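Local coordinates for prenyltransference for protein (Lavandula lanata, PDB 5HC8) that catalyses the head-to-middle joining of two dimethylallyl diphosphate molecules into lavandulyl diphosphate, at residues N14-I19 / L55-L60; V149-K154 / A172-H177; F210-F215 / R238-G243. One frame throughout, in Å; residues are numbered along the deposited sequence.

How the contacts relate
In this prenyltransferase fold contact 1 joins two strands, contact 2 two helices, and contact 3 an edge strand to the C-terminal tail; the three follow one another along the chain. Contact 1 pairs two inner strands, and I19 at the end of one of them touches a substrate analogue bound in the chain's own pocket. Contact 3 reaches the same sheet at strand 212-215, with its centre about 15 Å from that of contact 1; its tail carries a bond to an analogue held mainly by the second subunit. Contact 2 stands apart, its centre about 23 Å from contact 1 and about 25 Å from contact 3. Like contact 3, it meets the second subunit, so both lie at the subunit interface.

Contact 1: residues N14-I19 / L55-L60; sequences NHVAII and LGIKLL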
loop_
_atom_site.group_PDB
_atom_site.type_symbol
_atom_site.label_atom_id
_atom_site.label_comp_id
_atom_site.label_asym_id
_atom_site.label_seq_id
_atom_site.Cartn_x
_atom_site.Cartn_y
_atom_site.Cartn_z
ATOM N N ASN A 14 11.457 -9.420 10.707
ATOM C CA ASN A 14 11.069 -9.007 12.022
ATOM C C ASN A 14 9.530 -9.043 12.181
ATOM O O ASN A 14 9.007 -9.526 13.203
ATOM C CB ASN A 14 11.555 -7.593 12.340
ATOM C CG ASN A 14 13.054 -7.525 12.489
ATOM O OD1 ASN A 14 13.669 -8.456 12.972
ATOM N ND2 ASN A 14 13.639 -6.473 12.006
ATOM N N HIS A 15 8.839 -8.454 11.215
ATOM C CA HIS A 15 7.361 -8.315 11.309
ATOM C C HIS A 15 6.747 -9.007 10.121
ATOM O O HIS A 15 7.072 -8.667 8.956
ATOM C CB HIS A 15 7.009 -6.819 11.332
ATOM C CG HIS A 15 5.559 -6.488 11.400
ATOM N ND1 HIS A 15 5.110 -5.167 11.381
ATOM C CD2 HIS A 15 4.453 -7.261 11.453
ATOM C CE1 HIS A 15 3.784 -5.159 11.433
ATOM N NE2 HIS A 15 3.370 -6.413 11.512
ATOM N N VAL A 16 5.866 -9.982 10.409
ATOM C CA VAL A 16 5.046 -10.635 9.357
ATOM C C VAL A 16 3.582 -10.295 9.598
ATOM O O VAL A 16 3.121 -10.430 10.766
ATOM C CB VAL A 16 5.257 -12.195 9.325
ATOM C CG1 VAL A 16 4.340 -12.874 8.270
ATOM C CG2 VAL A 16 6.719 -12.498 9.016
ATOM N N ALA A 17 2.853 -9.888 8.536
ATOM C CA ALA A 17 1.446 -9.607 8.655
ATOM C C ALA A 17 0.668 -10.443 7.720
ATOM O O ALA A 17 1.070 -10.650 6.592
ATOM C CB ALA A 17 1.122 -8.112 8.394
ATOM N N ILE A 18 -0.514 -10.844 8.166
ATOM C CA ILE A 18 -1.378 -11.697 7.399
ATOM C C ILE A 18 -2.785 -11.167 7.187
ATOM O O ILE A 18 -3.462 -10.793 8.133
ATOM C CB ILE A 18 -1.535 -13.083 8.089
ATOM C CG1 ILE A 18 -0.149 -13.733 8.274
ATOM C CG2 ILE A 18 -2.412 -13.982 7.253
ATOM C CD1 ILE A 18 -0.168 -15.099 8.953
ATOM N N ILE A 19 -3.192 -11.096 5.933
ATOM C CA ILE A 19 -4.587 -10.815 5.560
ATOM C C ILE A 19 -5.342 -12.104 5.309
ATOM O O ILE A 19 -5.090 -12.809 4.344
ATOM C CB ILE A 19 -4.639 -9.911 4.296
ATOM C CG1 ILE A 19 -3.952 -8.575 4.559
ATOM C CG2 ILE A 19 -6.044 -9.670 3.794
ATOM C CD1 ILE A 19 -3.905 -7.666 3.352
ATOM N N LEU A 55 10.022 -19.714 14.644
ATOM C CA LEU A 55 10.904 -19.258 13.575
ATOM C C LEU A 55 11.697 -18.008 13.956
ATOM O O LEU A 55 12.520 -17.546 13.208
ATOM C CB LEU A 55 10.102 -18.986 12.302
ATOM C CG LEU A 55 9.564 -20.186 11.551
ATOM C CD1 LEU A 55 8.501 -19.734 10.603
ATOM C CD2 LEU A 55 10.621 -20.957 10.760
ATOM N N GLY A 56 11.439 -17.429 15.114
ATOM C CA GLY A 56 12.186 -16.249 15.493
ATOM C C GLY A 56 11.637 -14.967 14.900
ATOM O O GLY A 56 12.308 -13.953 14.906
ATOM N N ILE A 57 10.416 -14.993 14.395
ATOM C CA ILE A 57 9.757 -13.746 13.995
ATOM C C ILE A 57 9.451 -12.932 15.296
ATOM O O ILE A 57 9.107 -13.476 16.304
ATOM C CB ILE A 57 8.501 -14.071 13.198
ATOM C CG1 ILE A 57 8.872 -14.688 11.833
ATOM C CG2 ILE A 57 7.584 -12.833 13.040
ATOM C CD1 ILE A 57 7.715 -15.403 11.202
ATOM N N LYS A 58 9.645 -11.643 15.246
ATOM C CA LYS A 58 9.523 -10.779 16.393
ATOM C C LYS A 58 8.122 -10.209 16.549
ATOM O O LYS A 58 7.671 -10.021 17.639
ATOM C CB LYS A 58 10.536 -9.679 16.336
ATOM C CG LYS A 58 11.967 -10.212 16.475
ATOM C CD LYS A 58 12.950 -9.100 16.294
ATOM C CE LYS A 58 14.397 -9.603 16.435
ATOM N NZ LYS A 58 15.323 -8.591 15.833
ATOM N N LEU A 59 7.441 -9.988 15.444
ATOM C CA LEU A 59 6.052 -9.587 15.497
ATOM C C LEU A 59 5.228 -10.254 14.408
ATOM O O LEU A 59 5.603 -10.226 13.249
ATOM C CB LEU A 59 6.021 -8.026 15.435
ATOM C CG LEU A 59 4.627 -7.501 15.041
ATOM C CD1 LEU A 59 3.628 -7.836 16.105
ATOM C CD2 LEU A 59 4.748 -6.008 14.799
ATOM N N LEU A 60 4.133 -10.890 14.795
ATOM C CA LEU A 60 3.152 -11.440 13.851
ATOM C C LEU A 60 1.848 -10.658 14.027
ATOM O O LEU A 60 1.305 -10.601 15.147
ATOM C CB LEU A 60 2.798 -12.840 14.178
ATOM C CG LEU A 60 1.847 -13.489 13.157
ATOM C CD1 LEU A 60 2.573 -13.729 11.822
ATOM C CD2 LEU A 60 1.251 -14.765 13.679
#
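H15 and L59 run side by side on one face of the sheet, and the methyl CD2 of L59 sits over the middle of the imidazole, 3.4 Å from the ring centroid of H15 in a CH-pi contact 2° off the ring normal. Both turn CG anti to the backbone N (chi1 179° and 162°), starting off in the same direction. In the parallel backbones beneath, L59 N donates to N14 O at 2.8 Å, V16 N donates to L59 O at 2.9 Å, and K58 N adds a weak bond to the same N14 O. CA-H...O contacts run from H15 to L59 O and from L60 to V16 O. On the other face V16 CG2 meets I57 CD1 at 3.8 Å, while V16 CB and I18 CD1 lie near L60 CD1, with helix 34-54 covering this layer. G56, at positive phi, forms a Schellman motif as that helix ends, and strands 15-19 and 59-65, joined through helices 23-30 and 34-54, make a right-handed crossover. The outer end is looser: K58 extends alongside N14, and its NZ reaches N14 OD1 only weakly, at 3.3 Å. Inside, H15 NE2 is hydrogen-bonded to T61 OG1, and ND1 makes a weak bond to F185 O. An alanine in place of H15 would probably leave L59 CD2 without its aromatic cover and T61 OG1 without its ring partner, opening a gap on that face. The ring thus serves as apolar surface through its face and as polar anchor through its nitrogens, whereas the marginal K58-N14 bond probably adds little.

Contact 2: residues V149-K154 / A172-H177; sequences VEAARK and ATFEQH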
loop_
_atom_site.group_PDB
_atom_site.type_symbol
_atom_site.label_atom_id
_atom_site.label_comp_id
_atom_site.label_asym_id
_atom_site.label_seq_id
_atom_site.Cartn_x
_atom_site.Cartn_y
_atom_site.Cartn_z
ATOM N N VAL A 149 -5.688 8.939 9.363
ATOM C CA VAL A 149 -6.512 10.130 9.704
ATOM C C VAL A 149 -6.431 10.386 11.210
ATOM O O VAL A 149 -6.245 11.513 11.630
ATOM C CB VAL A 149 -7.981 9.939 9.269
ATOM C CG1 VAL A 149 -8.880 11.062 9.822
ATOM C CG2 VAL A 149 -8.122 9.898 7.753
ATOM N N GLU A 150 -6.486 9.334 11.994
ATOM C CA GLU A 150 -6.467 9.436 13.452
ATOM C C GLU A 150 -5.089 9.911 13.956
ATOM O O GLU A 150 -4.989 10.775 14.890
ATOM C CB GLU A 150 -6.884 8.128 14.094
ATOM C CG GLU A 150 -6.688 8.052 15.597
ATOM C CD GLU A 150 -7.524 9.095 16.367
ATOM O OE1 GLU A 150 -8.522 9.568 15.783
ATOM O OE2 GLU A 150 -7.162 9.462 17.527
ATOM N N ALA A 151 -4.028 9.421 13.341
ATOM C CA ALA A 151 -2.698 10.021 13.524
ATOM C C ALA A 151 -2.645 11.523 13.199
ATOM O O ALA A 151 -2.069 12.341 13.992
ATOM C CB ALA A 151 -1.626 9.273 12.743
ATOM N N ALA A 152 -3.195 11.889 12.049
ATOM C CA ALA A 152 -3.302 13.273 11.628
ATOM C C ALA A 152 -4.087 14.151 12.670
ATOM O O ALA A 152 -3.638 15.282 12.993
ATOM C CB ALA A 152 -3.881 13.374 10.225
ATOM N N ARG A 153 -5.146 13.587 13.233
ATOM C CA ARG A 153 -5.971 14.298 14.190
ATOM C C ARG A 153 -5.150 14.508 15.444
ATOM O O ARG A 153 -5.098 15.622 15.954
ATOM C CB ARG A 153 -7.225 13.537 14.558
ATOM C CG ARG A 153 -8.267 13.457 13.471
ATOM C CD ARG A 153 -9.576 12.894 13.996
ATOM N NE ARG A 153 -10.514 12.685 12.892
ATOM C CZ ARG A 153 -11.834 12.875 12.948
ATOM N NH1 ARG A 153 -12.402 13.311 14.068
ATOM N NH2 ARG A 153 -12.596 12.643 11.864
ATOM N N LYS A 154 -4.516 13.436 15.946
ATOM C CA LYS A 154 -3.660 13.534 17.177
ATOM C C LYS A 154 -2.535 14.538 17.024
ATOM O O LYS A 154 -2.214 15.290 17.976
ATOM C CB LYS A 154 -3.060 12.178 17.591
ATOM C CG LYS A 154 -3.965 11.117 18.128
ATOM C CD LYS A 154 -3.135 9.828 18.296
ATOM C CE LYS A 154 -3.698 8.795 19.266
ATOM N NZ LYS A 154 -5.031 8.289 18.872
ATOM N N ALA A 172 9.046 10.299 11.233
ATOM C CA ALA A 172 9.131 9.672 12.508
ATOM C C ALA A 172 8.046 10.169 13.446
ATOM O O ALA A 172 7.486 9.438 14.250
ATOM C CB ALA A 172 10.536 9.906 13.113
ATOM N N THR A 173 7.744 11.456 13.379
ATOM C CA THR A 173 6.663 11.966 14.238
ATOM C C THR A 173 5.316 11.353 13.837
ATOM O O THR A 173 4.512 10.920 14.649
ATOM C CB THR A 173 6.611 13.521 14.110
ATOM O OG1 THR A 173 7.876 14.038 14.592
ATOM C CG2 THR A 173 5.477 14.063 14.950
ATOM N N PHE A 174 5.139 11.231 12.536
ATOM C CA PHE A 174 3.865 10.715 12.043
ATOM C C PHE A 174 3.704 9.274 12.460
ATOM O O PHE A 174 2.710 8.882 13.048
ATOM C CB PHE A 174 3.743 10.978 10.538
ATOM C CG PHE A 174 2.327 10.915 10.067
ATOM C CD1 PHE A 174 1.738 9.697 9.854
ATOM C CD2 PHE A 174 1.573 12.070 9.961
ATOM C CE1 PHE A 174 0.417 9.620 9.469
ATOM C CE2 PHE A 174 0.236 12.003 9.555
ATOM C CZ PHE A 174 -0.345 10.768 9.372
ATOM N N GLU A 175 4.799 8.535 12.388
ATOM C CA GLU A 175 4.862 7.149 12.806
ATOM C C GLU A 175 4.510 6.939 14.266
ATOM O O GLU A 175 3.802 6.010 14.636
ATOM C CB GLU A 175 6.290 6.710 12.428
ATOM C CG GLU A 175 6.828 5.308 12.618
ATOM C CD GLU A 175 6.456 4.403 11.510
ATOM O OE1 GLU A 175 7.032 4.420 10.372
ATOM O OE2 GLU A 175 5.501 3.689 11.831
ATOM N N GLN A 176 4.933 7.849 15.154
ATOM C CA GLN A 176 4.676 7.639 16.602
ATOM C C GLN A 176 3.212 7.881 16.994
ATOM O O GLN A 176 2.785 7.582 18.097
ATOM C CB GLN A 176 5.491 8.637 17.470
ATOM C CG GLN A 176 6.990 8.700 17.261
ATOM C CD GLN A 176 7.566 10.048 17.784
ATOM O OE1 GLN A 176 6.963 10.713 18.650
ATOM N NE2 GLN A 176 8.715 10.460 17.249
ATOM N N HIS A 177 2.407 8.372 16.050
ATOM C CA HIS A 177 0.963 8.580 16.326
ATOM C C HIS A 177 0.021 7.585 15.669
ATOM O O HIS A 177 -1.204 7.663 15.866
ATOM C CB HIS A 177 0.663 10.017 15.916
ATOM C CG HIS A 177 1.329 11.009 16.819
ATOM N ND1 HIS A 177 2.547 11.582 16.532
ATOM C CD2 HIS A 177 0.978 11.448 18.058
ATOM C CE1 HIS A 177 2.895 12.384 17.532
ATOM N NE2 HIS A 177 1.955 12.321 18.462
HETATM O O HOH W 1 -3.896 6.525 17.114
#
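F174 turns its CG anti to the backbone N (chi1 -160°) and H177 sets its own CG anti to the carbonyl carbon (chi1 -68°), two different rotations that bring both residues to helix 144-160. The far end of the phenyl ring approaches obliquely, with F174 CE1 3.9 Å from A151 CB, while CE2 lies more loosely beside A152 CB, at 4.4 Å. A151 CB is pressed against the carbonyl of H177, 3.5 Å from H177 O, and faces H177 CB. The imidazole is steadied within its own segment by H177 ND1, which donates to T173 O at 2.8 Å, nearly in the ring plane; NE2 is hydrogen-bonded to K158 NZ, further along helix 144-160. H177 CD2 approaches K154 CB. Water provides the polar link, accepting from K154 NZ at 2.7 Å and donating to H177 O at 3.2 Å. The same ammonium salt-bridges E150 OE2 at 2.8 Å, one helical turn back, on that oxygen's anti lone pair. F174 also stacks on W206 of its own chain. F174 and A152 pack against A152 and F174 of the second subunit, which puts this helix pair at the dimer interface of this cis-prenyltransferase-type enzyme.

Contact 3: residues F210-F215 / R238-G243; sequences FTEFYF and RYRGFG. With ISY (3-methylbut-3-enylsulfanyl(phosphonooxy)phosphinic acid), chain F.
R238 holds a single backbone oxygen with two nitrogens: NH1 and NH2 approach F213 O end-on, at 2.9 and 2.8 Å, from one face of its carbonyl plane. NH1 is shared, since it also forms a salt bridge with E212 OE1 at 2.8 Å, using the anti lone pair of a carboxylate turned almost perpendicular to the guanidinium. A bend at chi2 (-73°) of R238 folds CD back against E212 OE1. The other oxygen, E212 OE2, forms a salt bridge with R199 of the second subunit and accepts from a water, which also donates to F210 O and accepts from R240 NE. R240 NH2 then reaches F210 O directly at 2.9 Å, above the carbonyl plane, while its NH1 pairs with D189. The tail is thereby pinned along strand 212-215, an outer strand of the parallel sheet, and carried into the neighbour's active site, consistent with related cis-prenyltransferases in which the C-terminus completes the partner's pocket. There G243 N donates to O6 on the terminal phosphate of the substrate analogue at 3.0 Å, and R193, R199, S201 and N69 of the second subunit bind the same ligand. Nearby, F242 presents its edge to the face of F210 in an offset edge-to-face pair, centroids 5.7 Å apart and planes at 63°, with F242 CD1 3.8 Å from F210 CG.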
loop_
_atom_site.group_PDB
_atom_site.type_symbol
_atom_site.label_atom_id
_atom_site.label_comp_id
_atom_site.label_asym_id
_atom_site.label_seq_id
_atom_site.Cartn_x
_atom_site.Cartn_y
_atom_site.Cartn_z
ATOM N N PHE A 210 7.914 -0.586 1.764
ATOM C CA PHE A 210 8.949 -1.575 1.299
ATOM C C PHE A 210 8.653 -2.987 1.632
ATOM O O PHE A 210 9.458 -3.858 1.360
ATOM C CB PHE A 210 10.373 -1.138 1.736
ATOM C CG PHE A 210 10.796 0.211 1.097
ATOM C CD1 PHE A 210 11.173 0.263 -0.229
ATOM C CD2 PHE A 210 10.737 1.360 1.834
ATOM C CE1 PHE A 210 11.530 1.465 -0.820
ATOM C CE2 PHE A 210 11.077 2.584 1.252
ATOM C CZ PHE A 210 11.467 2.619 -0.050
ATOM N N THR A 211 7.510 -3.246 2.273
ATOM C CA THR A 211 7.044 -4.580 2.497
ATOM C C THR A 211 6.981 -5.482 1.226
ATOM O O THR A 211 6.545 -5.085 0.145
ATOM C CB THR A 211 5.630 -4.474 3.050
ATOM O OG1 THR A 211 5.639 -3.569 4.174
ATOM C CG2 THR A 211 5.068 -5.826 3.435
ATOM N N GLU A 212 7.507 -6.692 1.361
ATOM C CA GLU A 212 7.364 -7.734 0.328
ATOM C C GLU A 212 5.979 -8.297 0.427
ATOM O O GLU A 212 5.530 -8.676 1.523
ATOM C CB GLU A 212 8.434 -8.816 0.572
ATOM C CG GLU A 212 9.837 -8.301 0.314
ATOM C CD GLU A 212 10.090 -7.949 -1.147
ATOM O OE1 GLU A 212 9.449 -8.529 -2.013
ATOM O OE2 GLU A 212 10.895 -7.065 -1.420
ATOM N N PHE A 213 5.283 -8.371 -0.701
ATOM C CA PHE A 213 3.968 -8.981 -0.762
ATOM C C PHE A 213 4.047 -10.431 -1.271
ATOM O O PHE A 213 4.782 -10.741 -2.221
ATOM C CB PHE A 213 3.077 -8.209 -1.722
ATOM C CG PHE A 213 2.852 -6.758 -1.366
ATOM C CD1 PHE A 213 2.979 -6.288 -0.087
ATOM C CD2 PHE A 213 2.521 -5.885 -2.326
ATOM C CE1 PHE A 213 2.698 -4.953 0.214
ATOM C CE2 PHE A 213 2.251 -4.553 -2.054
ATOM C CZ PHE A 213 2.304 -4.083 -0.777
ATOM N N TYR A 214 3.309 -11.303 -0.607
ATOM C CA TYR A 214 3.134 -12.656 -0.996
ATOM C C TYR A 214 1.662 -13.020 -1.054
ATOM O O TYR A 214 0.938 -12.915 -0.076
ATOM C CB TYR A 214 3.843 -13.517 0.011
ATOM C CG TYR A 214 3.724 -15.028 -0.220
ATOM C CD1 TYR A 214 4.561 -15.691 -1.091
ATOM C CD2 TYR A 214 2.732 -15.777 0.431
ATOM C CE1 TYR A 214 4.453 -17.058 -1.293
ATOM C CE2 TYR A 214 2.594 -17.121 0.228
ATOM C CZ TYR A 214 3.462 -17.768 -0.590
ATOM O OH TYR A 214 3.333 -19.118 -0.706
ATOM N N PHE A 215 1.211 -13.421 -2.231
ATOM C CA PHE A 215 -0.181 -13.746 -2.464
ATOM C C PHE A 215 -0.291 -15.236 -2.762
ATOM O O PHE A 215 0.439 -15.719 -3.607
ATOM C CB PHE A 215 -0.675 -12.955 -3.651
ATOM C CG PHE A 215 -0.564 -11.472 -3.486
ATOM C CD1 PHE A 215 -1.470 -10.774 -2.754
ATOM C CD2 PHE A 215 0.485 -10.751 -4.119
ATOM C CE1 PHE A 215 -1.351 -9.400 -2.585
ATOM C CE2 PHE A 215 0.561 -9.373 -3.948
ATOM C CZ PHE A 215 -0.334 -8.710 -3.173
ATOM N N ARG A 238 13.648 -13.161 -2.062
ATOM C CA ARG A 238 13.514 -11.788 -2.599
ATOM C C ARG A 238 14.826 -10.952 -2.449
ATOM O O ARG A 238 15.496 -11.008 -1.419
ATOM C CB ARG A 238 12.430 -10.986 -1.878
ATOM C CG ARG A 238 11.060 -11.653 -1.643
ATOM C CD ARG A 238 10.318 -11.725 -2.925
ATOM N NE ARG A 238 9.067 -12.427 -2.762
ATOM C CZ ARG A 238 7.864 -11.873 -2.605
ATOM N NH1 ARG A 238 7.658 -10.558 -2.521
ATOM N NH2 ARG A 238 6.836 -12.675 -2.529
ATOM N N TYR A 239 15.130 -10.162 -3.475
ATOM C CA TYR A 239 16.167 -9.117 -3.409
ATOM C C TYR A 239 15.457 -7.807 -3.081
ATOM O O TYR A 239 14.599 -7.387 -3.859
ATOM C CB TYR A 239 16.979 -8.951 -4.725
ATOM C CG TYR A 239 17.902 -7.748 -4.596
ATOM C CD1 TYR A 239 19.078 -7.825 -3.836
ATOM C CD2 TYR A 239 17.539 -6.498 -5.142
ATOM C CE1 TYR A 239 19.894 -6.712 -3.666
ATOM C CE2 TYR A 239 18.341 -5.380 -4.975
ATOM C CZ TYR A 239 19.518 -5.487 -4.242
ATOM O OH TYR A 239 20.295 -4.362 -4.087
ATOM N N ARG A 240 15.818 -7.191 -1.947
ATOM C CA ARG A 240 15.232 -5.900 -1.482
ATOM C C ARG A 240 16.264 -4.779 -1.721
ATOM O O ARG A 240 17.362 -4.781 -1.139
ATOM C CB ARG A 240 14.840 -5.970 0.015
ATOM C CG ARG A 240 14.177 -7.292 0.513
ATOM C CD ARG A 240 13.778 -7.214 2.004
ATOM N NE ARG A 240 12.648 -6.278 2.216
ATOM C CZ ARG A 240 12.109 -5.935 3.401
ATOM N NH1 ARG A 240 12.602 -6.387 4.569
ATOM N NH2 ARG A 240 11.079 -5.105 3.429
ATOM N N GLY A 241 15.949 -3.848 -2.609
ATOM C CA GLY A 241 16.894 -2.763 -2.931
ATOM C C GLY A 241 16.548 -1.425 -2.260
ATOM O O GLY A 241 17.394 -0.506 -2.280
ATOM N N PHE A 242 15.328 -1.308 -1.689
ATOM C CA PHE A 242 14.850 -0.034 -1.058
ATOM C C PHE A 242 15.062 1.292 -1.899
ATOM O O PHE A 242 15.321 2.353 -1.283
ATOM C CB PHE A 242 15.498 0.174 0.354
ATOM C CG PHE A 242 15.355 -1.012 1.314
ATOM C CD1 PHE A 242 14.183 -1.207 2.050
ATOM C CD2 PHE A 242 16.435 -1.916 1.517
ATOM C CE1 PHE A 242 14.069 -2.296 2.934
ATOM C CE2 PHE A 242 16.332 -2.996 2.412
ATOM C CZ PHE A 242 15.146 -3.189 3.121
ATOM N N GLY A 243 14.961 1.238 -3.256
ATOM C CA GLY A 243 15.102 2.443 -4.212
ATOM C C GLY A 243 16.521 2.810 -4.745
ATOM O O GLY A 243 16.755 3.498 -5.803
HETATM P P1 ISY F . 13.236 -1.054 -5.352
HETATM O O2 ISY F . 13.110 0.456 -6.023
HETATM P P3 ISY F . 13.212 0.875 -7.539
HETATM O O4 ISY F . 12.844 -2.178 -6.389
HETATM O O5 ISY F . 12.440 -1.208 -4.024
HETATM O O6 ISY F . 14.714 -1.186 -5.013
HETATM O O7 ISY F . 14.196 0.025 -8.260
HETATM O O8 ISY F . 13.415 2.459 -7.605
HETATM S S9 ISY F . 11.315 0.339 -8.358
HETATM C C10 ISY F . 10.348 1.755 -7.888
HETATM C C11 ISY F . 10.120 2.414 -9.224
HETATM C C12 ISY F . 10.333 3.888 -9.425
HETATM C C13 ISY F . 10.072 4.457 -10.742
HETATM C C14 ISY F . 10.983 4.728 -8.389
HETATM O O HOH W 2 11.641 -4.614 0.062
#